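Long-range contacts in MIP07328p (Drosophila melanogaster, PDB 6FKK), which probably acts as a chemorepellent axon guidance cue, a semaphorin that signals between cells by binding semaphorin receptors: residues Ser24-Asp32 / Val464-Ser472; Thr290-Val301 / Pro375-Leu386. All coordinates share one frame; numbering follows the deposited sequence.

Both contacts lie in the sema domain, a beta-propeller, and both involve chain that passes from one blade towards the next. Contact 1 joins distant ends of the domain: the connection after strand 18-21 lies over a hairpin turn near the domain's C-terminal end. Along the chain, contact 2 is nested inside the loop that contact 1 closes, and it pairs two strands of one sheet. The centres of contact 1 and contact 2 are 24 Å apart, and the two do not touch. Each is partly buried. Contact 1 has one backbone bond across it and relies on two aromatic rings, a carboxylate and aliphatic groups. Contact 2 is an antiparallel strand pair with several backbone bonds, and its exposed end carries an arginine and a proline.

Contact 1: Ser24-Asp32 / Val464-Ser472; sequences STDYFKILD and VVSDGSLVS
Segment 24-32 runs across the tip of the hairpin formed by 464-472, and the two are not paired as strands. The closest CA pair is Y27 and D467, 4.3 Å apart. The setting is the closure of the sema propeller. Strand 18-21 pairs with 469-474 and so adds an N-terminal strand to the blade made by the C-terminal part of the domain. Segment 24-32 then runs into strand 29-33, the first of the next blade. The hairpin turns through D467 and G468, with S466 N bonded to S469 O. One backbone bond joins the segments, from F28 N to D467 O; it is modelled very short, so its exact length is doubtful. Y27 N is also near this oxygen, but its angle is poor.

F28 carries much of the contact. Its CG lies anti to its own carbonyl carbon (chi1 -75°), and the ring reaches along the turn to G468 and S469. F28 CE2 is 3.3 Å from G468 C. S469 N lies at the ring edge, 3.3 Å from F28 CD2. F20 and V40 also touch this side chain, so it sits between the closing blade and the one that follows. Further along, I30 CG1 meets V465 CG2 at 3.9 Å, and I30 CD1 approaches L470 CD2 at 4.4 Å.

The D467 carboxylate lies obliquely beside the Y27 ring, with the two planes 69° apart. Its OD2 forms a salt bridge with R451, which probably helps to hold the group beside the tyrosine. Within the turn, the S466 and S469 hydroxyls are hydrogen-bonded. At the ring, Y27 CD1 is 3.6 Å from D467 CG, and Y27 CE1 is 3.7 Å from D467 OD2.

Contact 2: Thr290-Val301 / Pro375-Leu386; sequences TTSVNAIPGSAV and PLLTKVNLHHRL
The R385 guanidinium packs against P297 and T290-T291, where strand 282-290 ends. P297 CB lies over one face, 3.8 Å from R385 NH2. T290 CB and T291 O lie at the edge, and R385 NH1 gives T291 O a weak hydrogen bond of 3.4 Å. The side chain is extended from CG to NE, which carries the group past S299 to this site. The N381 amide lies beside I296, with N381 ND2 3.5 Å from I296 CD1. At the H384 ring, K379 CE lies in plane at the edge; K379 NZ bonds H384 NE2 weakly and forms a salt bridge with E440.

Strands 298-301 and 377-380 are antiparallel. S299 and K379 form a hydrogen-bonded pair. L376 and L377 both face V301, a classic beta bulge. S299 OG accepts a bond from L386 N at 3.1 Å (157°), and V301 CG2 meets L386 CD1 at 3.7 Å.

In this blade of the sema beta-propeller, 377-380 is added beside strand 298-305, whose other neighbour is 282-290. The chain then turns back into 386-396, the first strand of the next blade. There L386 touches V288 of strand 282-290 and S408 and T410 of strand 402-410.

Contact 1: Ser24-Asp32 / Val464-Ser472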
# COMPACT_ATOMS: atom_id res chain seq x y z
N SER A 24 5.52 21.43 9.12
CA SER A 24 5.27 20.92 7.77
C SER A 24 6.54 20.37 7.14
O SER A 24 6.46 19.49 6.27
CB SER A 24 4.68 22.02 6.89
OG SER A 24 3.38 22.39 7.34
N THR A 25 7.70 20.85 7.56
CA THR A 25 8.97 20.37 7.04
C THR A 25 9.32 18.96 7.51
O THR A 25 10.35 18.43 7.10
CB THR A 25 10.09 21.33 7.45
OG1 THR A 25 10.15 21.41 8.88
CG2 THR A 25 9.84 22.72 6.89
N ASP A 26 8.48 18.35 8.36
CA ASP A 26 8.89 17.11 9.02
C ASP A 26 8.79 15.92 8.08
O ASP A 26 9.63 15.01 8.15
CB ASP A 26 8.05 16.88 10.28
CG ASP A 26 8.31 17.93 11.35
OD1 ASP A 26 9.03 18.92 11.08
OD2 ASP A 26 7.81 17.77 12.48
N TYR A 27 7.79 15.91 7.20
CA TYR A 27 7.55 14.82 6.26
C TYR A 27 7.47 13.48 6.99
O TYR A 27 8.37 12.64 6.93
CB TYR A 27 8.61 14.79 5.16
CG TYR A 27 8.50 15.93 4.17
CD1 TYR A 27 7.44 15.99 3.29
CD2 TYR A 27 9.47 16.92 4.11
CE1 TYR A 27 7.33 17.03 2.38
CE2 TYR A 27 9.37 17.95 3.20
CZ TYR A 27 8.30 18.00 2.34
OH TYR A 27 8.20 19.03 1.43
N PHE A 28 6.37 13.30 7.71
CA PHE A 28 6.16 12.10 8.51
C PHE A 28 6.02 10.87 7.61
O PHE A 28 5.56 10.95 6.47
CB PHE A 28 4.92 12.24 9.39
CG PHE A 28 5.11 13.13 10.58
CD1 PHE A 28 6.36 13.26 11.18
CD2 PHE A 28 4.05 13.85 11.11
CE1 PHE A 28 6.54 14.08 12.28
CE2 PHE A 28 4.23 14.67 12.21
CZ PHE A 28 5.47 14.79 12.79
N LYS A 29 6.41 9.72 8.16
CA LYS A 29 6.27 8.43 7.49
C LYS A 29 6.11 7.36 8.55
O LYS A 29 6.90 7.30 9.50
CB LYS A 29 7.47 8.12 6.60
CG LYS A 29 7.53 6.69 6.07
CD LYS A 29 6.60 6.48 4.89
CE LYS A 29 6.69 5.05 4.37
NZ LYS A 29 8.09 4.66 4.01
N ILE A 30 5.09 6.52 8.40
CA ILE A 30 4.83 5.45 9.35
C ILE A 30 5.78 4.29 9.07
O ILE A 30 5.88 3.81 7.94
CB ILE A 30 3.36 4.99 9.28
CG1 ILE A 30 2.42 6.14 9.63
CG2 ILE A 30 3.13 3.81 10.21
CD1 ILE A 30 2.59 6.67 11.04
N LEU A 31 6.50 3.85 10.11
CA LEU A 31 7.48 2.78 9.98
C LEU A 31 7.02 1.46 10.57
O LEU A 31 7.40 0.41 10.06
CB LEU A 31 8.80 3.19 10.63
CG LEU A 31 9.45 4.46 10.06
CD1 LEU A 31 10.80 4.72 10.70
CD2 LEU A 31 9.58 4.36 8.55
N ASP A 32 6.22 1.49 11.64
CA ASP A 32 5.70 0.27 12.24
C ASP A 32 4.49 0.65 13.09
O ASP A 32 4.47 1.72 13.71
CB ASP A 32 6.75 -0.44 13.10
CG ASP A 32 6.29 -1.80 13.59
OD1 ASP A 32 6.18 -2.72 12.76
OD2 ASP A 32 6.05 -1.94 14.81
N VAL A 464 -5.34 9.32 10.55
CA VAL A 464 -4.96 9.93 9.28
C VAL A 464 -3.57 10.53 9.42
O VAL A 464 -3.24 11.17 10.43
CB VAL A 464 -5.99 10.99 8.87
CG1 VAL A 464 -5.59 11.64 7.55
CG2 VAL A 464 -7.37 10.37 8.77
N VAL A 465 -2.73 10.32 8.41
CA VAL A 465 -1.33 10.74 8.44
C VAL A 465 -1.08 11.69 7.28
O VAL A 465 -1.27 11.32 6.11
CB VAL A 465 -0.38 9.53 8.37
CG1 VAL A 465 1.07 10.00 8.38
CG2 VAL A 465 -0.65 8.58 9.52
N SER A 466 -0.65 12.91 7.60
CA SER A 466 -0.20 13.87 6.61
C SER A 466 1.31 14.01 6.69
O SER A 466 1.99 13.25 7.40
CB SER A 466 -0.91 15.22 6.82
OG SER A 466 -0.38 15.89 7.95
N ASP A 467 1.85 15.00 5.97
CA ASP A 467 3.30 15.22 6.01
C ASP A 467 3.76 15.65 7.39
O ASP A 467 4.84 15.27 7.84
CB ASP A 467 3.70 16.25 4.96
CG ASP A 467 3.87 15.65 3.58
OD1 ASP A 467 4.16 14.44 3.48
OD2 ASP A 467 3.70 16.39 2.59
N GLY A 468 2.94 16.44 8.09
CA GLY A 468 3.37 16.96 9.37
C GLY A 468 2.36 16.82 10.49
O GLY A 468 2.36 17.64 11.42
N SER A 469 1.52 15.80 10.45
CA SER A 469 0.53 15.62 11.51
C SER A 469 -0.03 14.21 11.48
O SER A 469 -0.10 13.57 10.42
CB SER A 469 -0.61 16.63 11.38
OG SER A 469 -1.37 16.40 10.21
N LEU A 470 -0.43 13.73 12.66
CA LEU A 470 -1.27 12.56 12.81
C LEU A 470 -2.58 13.01 13.44
O LEU A 470 -2.57 13.74 14.43
CB LEU A 470 -0.62 11.49 13.70
CG LEU A 470 0.82 11.04 13.43
CD1 LEU A 470 1.17 9.88 14.34
CD2 LEU A 470 1.01 10.67 11.98
N VAL A 471 -3.70 12.59 12.85
CA VAL A 471 -5.02 12.98 13.33
C VAL A 471 -5.83 11.71 13.58
O VAL A 471 -5.88 10.83 12.72
CB VAL A 471 -5.74 13.90 12.33
CG1 VAL A 471 -7.18 14.13 12.77
CG2 VAL A 471 -5.00 15.22 12.21
N SER A 472 -6.46 11.64 14.75
CA SER A 472 -7.26 10.48 15.14
C SER A 472 -8.74 10.83 15.01
O SER A 472 -9.22 11.77 15.65
CB SER A 472 -6.93 10.06 16.57
OG SER A 472 -7.70 8.94 16.97

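Contact 2: Thr290-Val301 / Pro375-Leu386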
# COMPACT_ATOMS: atom_id res chain seq x y z
N THR A 290 -4.93 5.83 -9.90
CA THR A 290 -5.36 7.05 -10.55
C THR A 290 -5.09 6.96 -12.04
O THR A 290 -4.28 6.15 -12.50
CB THR A 290 -4.65 8.29 -9.97
OG1 THR A 290 -3.23 8.13 -10.08
CG2 THR A 290 -5.03 8.50 -8.50
N THR A 291 -5.78 7.80 -12.81
CA THR A 291 -5.58 7.83 -14.24
C THR A 291 -4.37 8.69 -14.59
O THR A 291 -3.87 9.48 -13.78
CB THR A 291 -6.81 8.38 -14.97
OG1 THR A 291 -7.00 9.75 -14.62
CG2 THR A 291 -8.05 7.59 -14.58
N SER A 292 -3.90 8.54 -15.83
CA SER A 292 -2.79 9.33 -16.32
C SER A 292 -3.28 10.73 -16.69
O SER A 292 -4.47 11.04 -16.63
CB SER A 292 -2.12 8.62 -17.49
OG SER A 292 -1.70 7.32 -17.11
N VAL A 293 -2.33 11.60 -17.06
CA VAL A 293 -2.62 13.02 -17.19
C VAL A 293 -3.54 13.34 -18.36
O VAL A 293 -4.10 14.43 -18.42
CB VAL A 293 -1.29 13.79 -17.32
CG1 VAL A 293 -0.44 13.59 -16.08
CG2 VAL A 293 -0.53 13.33 -18.55
N ASN A 294 -3.71 12.42 -19.31
CA ASN A 294 -4.49 12.70 -20.50
C ASN A 294 -5.95 12.31 -20.32
O ASN A 294 -6.85 13.11 -20.57
CB ASN A 294 -3.91 11.95 -21.70
CG ASN A 294 -3.58 10.52 -21.36
OD1 ASN A 294 -4.41 9.63 -21.49
ND2 ASN A 294 -2.37 10.31 -20.82
N ALA A 295 -6.18 11.05 -19.95
CA ALA A 295 -7.49 10.63 -19.53
C ALA A 295 -8.00 11.57 -18.45
O ALA A 295 -7.22 12.10 -17.65
CB ALA A 295 -7.45 9.18 -19.03
N ILE A 296 -9.31 11.80 -18.45
CA ILE A 296 -9.94 12.70 -17.49
C ILE A 296 -9.53 12.28 -16.08
O ILE A 296 -9.35 11.08 -15.82
CB ILE A 296 -11.47 12.69 -17.66
CG1 ILE A 296 -12.02 11.27 -17.61
CG2 ILE A 296 -11.87 13.38 -18.96
CD1 ILE A 296 -13.48 11.16 -18.02
N PRO A 297 -9.34 13.22 -15.16
CA PRO A 297 -8.87 12.86 -13.81
C PRO A 297 -9.81 11.85 -13.16
O PRO A 297 -11.02 12.07 -13.06
CB PRO A 297 -8.87 14.20 -13.07
CG PRO A 297 -9.73 15.11 -13.88
CD PRO A 297 -9.56 14.67 -15.30
N GLY A 298 -9.24 10.74 -12.73
CA GLY A 298 -10.02 9.66 -12.17
C GLY A 298 -9.23 8.88 -11.14
O GLY A 298 -8.00 8.76 -11.24
N SER A 299 -9.94 8.35 -10.15
CA SER A 299 -9.35 7.51 -9.12
C SER A 299 -10.20 6.26 -8.97
O SER A 299 -11.40 6.26 -9.26
CB SER A 299 -9.27 8.24 -7.77
OG SER A 299 -8.58 9.46 -7.91
N ALA A 300 -9.56 5.18 -8.50
CA ALA A 300 -10.27 3.92 -8.35
C ALA A 300 -9.61 3.09 -7.26
O ALA A 300 -8.42 3.23 -6.98
CB ALA A 300 -10.31 3.13 -9.66
N VAL A 301 -10.40 2.21 -6.66
CA VAL A 301 -9.93 1.22 -5.70
C VAL A 301 -10.16 -0.16 -6.29
O VAL A 301 -11.30 -0.52 -6.61
CB VAL A 301 -10.63 1.35 -4.34
CG1 VAL A 301 -10.23 0.20 -3.44
CG2 VAL A 301 -10.28 2.68 -3.69
N PRO A 375 -13.37 -2.08 -10.70
CA PRO A 375 -13.01 -1.38 -9.47
C PRO A 375 -14.12 -1.47 -8.43
O PRO A 375 -15.31 -1.47 -8.75
CB PRO A 375 -12.79 0.06 -9.93
CG PRO A 375 -12.51 -0.03 -11.38
CD PRO A 375 -13.33 -1.19 -11.87
N LEU A 376 -13.71 -1.55 -7.17
CA LEU A 376 -14.66 -1.51 -6.07
C LEU A 376 -15.22 -0.12 -5.84
O LEU A 376 -16.29 0.02 -5.23
CB LEU A 376 -14.00 -2.03 -4.79
CG LEU A 376 -13.40 -3.43 -4.88
CD1 LEU A 376 -12.74 -3.81 -3.56
CD2 LEU A 376 -14.48 -4.43 -5.25
N LEU A 377 -14.52 0.92 -6.31
CA LEU A 377 -14.98 2.29 -6.20
C LEU A 377 -14.27 3.10 -7.28
O LEU A 377 -13.06 2.96 -7.45
CB LEU A 377 -14.68 2.88 -4.82
CG LEU A 377 -14.99 4.36 -4.60
CD1 LEU A 377 -16.49 4.59 -4.54
CD2 LEU A 377 -14.33 4.88 -3.35
N THR A 378 -15.02 3.94 -8.00
CA THR A 378 -14.45 4.84 -8.98
C THR A 378 -14.79 6.28 -8.62
O THR A 378 -15.87 6.56 -8.10
CB THR A 378 -14.94 4.53 -10.40
OG1 THR A 378 -16.36 4.76 -10.48
CG2 THR A 378 -14.65 3.09 -10.77
N LYS A 379 -13.85 7.18 -8.90
CA LYS A 379 -14.03 8.62 -8.68
C LYS A 379 -13.49 9.33 -9.91
O LYS A 379 -12.27 9.49 -10.05
CB LYS A 379 -13.34 9.09 -7.41
CG LYS A 379 -14.15 8.89 -6.14
CD LYS A 379 -13.42 9.48 -4.94
CE LYS A 379 -14.39 9.78 -3.80
NZ LYS A 379 -15.40 10.80 -4.20
N VAL A 380 -14.38 9.77 -10.80
CA VAL A 380 -14.01 10.34 -12.09
C VAL A 380 -14.57 11.75 -12.20
O VAL A 380 -15.68 12.02 -11.73
CB VAL A 380 -14.50 9.45 -13.25
CG1 VAL A 380 -13.96 9.96 -14.58
CG2 VAL A 380 -14.08 8.01 -13.03
N ASN A 381 -13.79 12.64 -12.81
CA ASN A 381 -14.19 14.03 -13.04
C ASN A 381 -14.49 14.75 -11.73
O ASN A 381 -15.46 15.51 -11.62
CB ASN A 381 -15.38 14.12 -14.00
CG ASN A 381 -14.96 14.06 -15.46
OD1 ASN A 381 -13.99 14.71 -15.86
ND2 ASN A 381 -15.69 13.29 -16.26
N LEU A 382 -13.66 14.51 -10.72
CA LEU A 382 -13.79 15.15 -9.42
C LEU A 382 -12.54 15.97 -9.13
O LEU A 382 -11.47 15.73 -9.69
CB LEU A 382 -14.02 14.12 -8.31
CG LEU A 382 -15.27 13.25 -8.50
CD1 LEU A 382 -15.39 12.23 -7.38
CD2 LEU A 382 -16.52 14.12 -8.58
N HIS A 383 -12.68 16.94 -8.23
CA HIS A 383 -11.60 17.85 -7.89
C HIS A 383 -10.63 17.26 -6.86
O HIS A 383 -9.92 18.03 -6.20
CB HIS A 383 -12.16 19.17 -7.38
CG HIS A 383 -12.94 19.93 -8.41
ND1 HIS A 383 -12.44 20.22 -9.66
CD2 HIS A 383 -14.19 20.47 -8.37
CE1 HIS A 383 -13.34 20.90 -10.35
NE2 HIS A 383 -14.41 21.06 -9.59
N HIS A 384 -10.58 15.94 -6.71
CA HIS A 384 -9.64 15.32 -5.80
C HIS A 384 -9.35 13.90 -6.27
O HIS A 384 -10.16 13.27 -6.96
CB HIS A 384 -10.15 15.32 -4.36
CG HIS A 384 -11.45 14.59 -4.17
ND1 HIS A 384 -12.65 15.25 -3.97
CD2 HIS A 384 -11.74 13.27 -4.15
CE1 HIS A 384 -13.61 14.36 -3.83
NE2 HIS A 384 -13.09 13.15 -3.94
N ARG A 385 -8.19 13.39 -5.88
CA ARG A 385 -7.76 12.04 -6.19
C ARG A 385 -7.57 11.25 -4.90
O ARG A 385 -7.22 11.81 -3.86
CB ARG A 385 -6.46 12.03 -7.00
CG ARG A 385 -6.52 12.78 -8.32
CD ARG A 385 -5.13 12.91 -8.94
NE ARG A 385 -5.16 13.51 -10.27
CZ ARG A 385 -5.17 12.81 -11.40
NH1 ARG A 385 -5.14 11.49 -11.36
NH2 ARG A 385 -5.20 13.44 -12.57
N LEU A 386 -7.78 9.94 -4.98
CA LEU A 386 -7.52 9.06 -3.85
C LEU A 386 -6.03 8.84 -3.68
O LEU A 386 -5.28 8.76 -4.65
CB LEU A 386 -8.24 7.72 -4.02
CG LEU A 386 -9.77 7.74 -4.11
CD1 LEU A 386 -10.30 6.32 -4.24
CD2 LEU A 386 -10.39 8.43 -2.90